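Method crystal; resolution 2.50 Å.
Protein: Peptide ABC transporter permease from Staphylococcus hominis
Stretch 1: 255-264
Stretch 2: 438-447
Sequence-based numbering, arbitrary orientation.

Stretch 1 (255-264) TVLVLGVALP
Stretch 2, residues 438-447: LLTNASAQAI

Two helical segments of one chain, 255-264 and 438-447, pack closely and run in roughly opposing directions, their N-to-C vectors 146° apart (signed crossing angle -146°) and their axes approaching to 8.1 Å. Both helices extend beyond these residues at each end. The register is set by three CA pairs: L257 CA to A446 CA at 5.0 Å, G260 CA to S443 CA at 4.1 Å, and P264 CA to L439 CA at 6.7 Å. The spacing is tightest at the glycine and widest at the proline. Together the segments bury 394 Å², and the largest shares belong to A446, L439 and I447 on the second helix.

A446 covers the most surface of any residue here, 64 Å². Its CA-to-CB bond points toward the first helix, and the methyl settles against backbone rather than side chains: A446 CB lies 3.3 Å from V256 O and 3.7 Å from G260 CA. V256, in the t rotamer, adds a looser apolar touch, its CG1 4.1 Å from A446 CB. The rule here is a methyl against bare backbone. An ideal CB on G260 would point toward the second helix and fall 2.3 Å from A446 CB, a clash, so the bare glycine is what lets the alanine methyl sit here at this separation.

One turn away from A446, S443 makes the polar contact. With chi1 at -62° (m), S443 OG donates a hydrogen bond of 2.7 Å to G260 O. That carbonyl is available because the turn of helix it would ordinarily serve ends in P264, whose N carries no hydrogen; the first helix is kinked there, and P264 N has no bond to the preceding turn. The same hydroxyl oxygen also touches the proline ring, S443 OG to P264 CG being 3.2 Å. Thus the serine supplies, from across the interface, a donor that the proline cannot.

L439 fills the wider end. Its CB points toward the first helix, and the m,t rotamer (chi1 -88°, chi2 170°) carries CD1 to 3.9 Å from L263 CB and 4.0 Å from P264 N. L263 also points its CB toward the partner and is likewise m,t. The proline ring, C-gamma exo, joins this patch more loosely, with P264 CD 4.4 Å from L439 CD1. A long side chain thus spans the gap where the backbones have separated.

At the other end, I447 shows how a residue facing the wrong way can still contribute. Its CA-to-CB bond points away, but chi1 and chi2 both near -51° (m,m) bring the end back: I447 CD1 reaches 3.7 Å from L257 CD1 and 3.9 Å from V261 CG2. L257 starts sideways and also bends inward, with chi1 170° (t) and chi2 60° (p); V261 is t.

Both backbones are helical, with phi/psi of -66/-20 at G260 and -68/-41 at A446. Among the i to i-4 bonds, G260 N to V256 O is 2.9 Å and S443 N to L439 O 2.8 Å.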

# COMPACT_ATOMS: atom_id res chain seq x y z
N THR A 255 -0.04 -3.94 18.96
CA THR A 255 -0.26 -2.49 18.97
C THR A 255 -0.90 -2.04 17.65
O THR A 255 -1.91 -1.34 17.67
CB THR A 255 1.07 -1.76 19.27
OG1 THR A 255 1.53 -2.11 20.57
CG2 THR A 255 0.95 -0.24 19.16
N VAL A 256 -0.32 -2.48 16.52
CA VAL A 256 -0.76 -2.18 15.15
C VAL A 256 -2.11 -2.87 14.86
O VAL A 256 -2.91 -2.32 14.11
CB VAL A 256 0.38 -2.49 14.13
CG1 VAL A 256 -0.06 -2.28 12.68
CG2 VAL A 256 1.62 -1.65 14.43
N LEU A 257 -2.41 -4.01 15.53
CA LEU A 257 -3.71 -4.68 15.41
C LEU A 257 -4.76 -3.77 16.06
O LEU A 257 -5.80 -3.52 15.45
CB LEU A 257 -3.70 -6.08 16.09
CG LEU A 257 -5.06 -6.80 16.24
CD1 LEU A 257 -5.72 -7.05 14.90
CD2 LEU A 257 -4.91 -8.11 16.97
N VAL A 258 -4.45 -3.24 17.26
CA VAL A 258 -5.32 -2.31 17.99
C VAL A 258 -5.59 -1.08 17.12
O VAL A 258 -6.76 -0.75 16.89
CB VAL A 258 -4.77 -1.97 19.40
CG1 VAL A 258 -5.48 -0.77 20.02
CG2 VAL A 258 -4.87 -3.18 20.33
N LEU A 259 -4.51 -0.46 16.57
CA LEU A 259 -4.58 0.71 15.68
C LEU A 259 -5.41 0.47 14.42
O LEU A 259 -6.20 1.34 14.05
CB LEU A 259 -3.18 1.22 15.32
CG LEU A 259 -2.48 2.08 16.36
CD1 LEU A 259 -1.04 2.32 15.98
CD2 LEU A 259 -3.18 3.41 16.54
N GLY A 260 -5.27 -0.70 13.81
CA GLY A 260 -6.03 -1.08 12.63
C GLY A 260 -7.52 -1.25 12.86
O GLY A 260 -8.29 -1.20 11.91
N VAL A 261 -7.93 -1.46 14.12
CA VAL A 261 -9.33 -1.63 14.49
C VAL A 261 -9.89 -0.28 14.98
O VAL A 261 -10.98 0.10 14.57
CB VAL A 261 -9.51 -2.77 15.55
CG1 VAL A 261 -10.95 -2.85 16.07
CG2 VAL A 261 -9.09 -4.12 14.98
N ALA A 262 -9.13 0.43 15.84
CA ALA A 262 -9.53 1.70 16.45
C ALA A 262 -9.69 2.86 15.47
O ALA A 262 -10.74 3.52 15.50
CB ALA A 262 -8.56 2.07 17.57
N LEU A 263 -8.65 3.14 14.64
CA LEU A 263 -8.65 4.25 13.68
C LEU A 263 -9.91 4.27 12.79
O LEU A 263 -10.55 5.32 12.77
CB LEU A 263 -7.36 4.34 12.84
CG LEU A 263 -6.06 4.60 13.61
CD1 LEU A 263 -4.86 4.25 12.76
CD2 LEU A 263 -5.97 6.03 14.12
N PRO A 264 -10.36 3.16 12.13
CA PRO A 264 -11.62 3.24 11.36
C PRO A 264 -12.83 3.62 12.23
O PRO A 264 -13.64 4.44 11.80
CB PRO A 264 -11.78 1.84 10.77
CG PRO A 264 -10.45 1.20 10.87
CD PRO A 264 -9.76 1.81 12.03
N LEU A 438 -7.96 4.78 2.52
CA LEU A 438 -6.57 4.41 2.78
C LEU A 438 -6.50 3.39 3.94
O LEU A 438 -5.66 2.49 3.92
CB LEU A 438 -5.79 5.68 3.11
CG LEU A 438 -4.28 5.68 2.92
CD1 LEU A 438 -3.88 5.32 1.48
CD2 LEU A 438 -3.74 7.03 3.21
N LEU A 439 -7.43 3.53 4.92
CA LEU A 439 -7.55 2.64 6.06
C LEU A 439 -8.09 1.25 5.69
O LEU A 439 -7.82 0.31 6.43
CB LEU A 439 -8.35 3.27 7.20
CG LEU A 439 -7.52 4.11 8.19
CD1 LEU A 439 -8.41 4.87 9.13
CD2 LEU A 439 -6.55 3.24 9.00
N THR A 440 -8.81 1.10 4.55
CA THR A 440 -9.26 -0.23 4.10
C THR A 440 -8.03 -1.10 3.88
O THR A 440 -8.08 -2.29 4.15
CB THR A 440 -10.16 -0.18 2.84
OG1 THR A 440 -9.43 0.24 1.69
CG2 THR A 440 -11.39 0.68 3.01
N ASN A 441 -6.89 -0.48 3.47
CA ASN A 441 -5.61 -1.16 3.26
C ASN A 441 -4.76 -1.24 4.54
O ASN A 441 -4.26 -2.32 4.87
CB ASN A 441 -4.82 -0.55 2.09
CG ASN A 441 -3.68 -1.44 1.65
OD1 ASN A 441 -2.57 -1.41 2.21
ND2 ASN A 441 -3.93 -2.30 0.68
N ALA A 442 -4.63 -0.11 5.27
CA ALA A 442 -3.90 -0.04 6.54
C ALA A 442 -4.47 -1.01 7.60
O ALA A 442 -3.69 -1.71 8.25
CB ALA A 442 -3.91 1.39 7.08
N SER A 443 -5.81 -1.10 7.72
CA SER A 443 -6.49 -2.02 8.63
C SER A 443 -6.37 -3.47 8.18
O SER A 443 -6.13 -4.33 9.03
CB SER A 443 -7.96 -1.64 8.78
OG SER A 443 -8.05 -0.35 9.35
N ALA A 444 -6.53 -3.76 6.86
CA ALA A 444 -6.40 -5.12 6.32
C ALA A 444 -5.00 -5.69 6.60
O ALA A 444 -4.90 -6.82 7.04
CB ALA A 444 -6.68 -5.14 4.83
N GLN A 445 -3.95 -4.87 6.40
CA GLN A 445 -2.55 -5.23 6.67
C GLN A 445 -2.28 -5.40 8.18
O GLN A 445 -1.46 -6.25 8.56
CB GLN A 445 -1.60 -4.20 6.04
CG GLN A 445 -1.33 -4.41 4.55
CD GLN A 445 -0.33 -5.52 4.28
OE1 GLN A 445 -0.57 -6.70 4.57
NE2 GLN A 445 0.79 -5.17 3.66
N ALA A 446 -3.01 -4.62 9.03
CA ALA A 446 -2.95 -4.69 10.50
C ALA A 446 -3.53 -6.00 11.01
O ALA A 446 -2.96 -6.58 11.93
CB ALA A 446 -3.69 -3.52 11.12
N ILE A 447 -4.65 -6.48 10.41
CA ILE A 447 -5.28 -7.76 10.75
C ILE A 447 -4.34 -8.89 10.25
O ILE A 447 -4.10 -9.86 10.99
CB ILE A 447 -6.73 -7.90 10.16
CG1 ILE A 447 -7.66 -6.69 10.48
CG2 ILE A 447 -7.39 -9.21 10.57
CD1 ILE A 447 -7.79 -6.20 11.93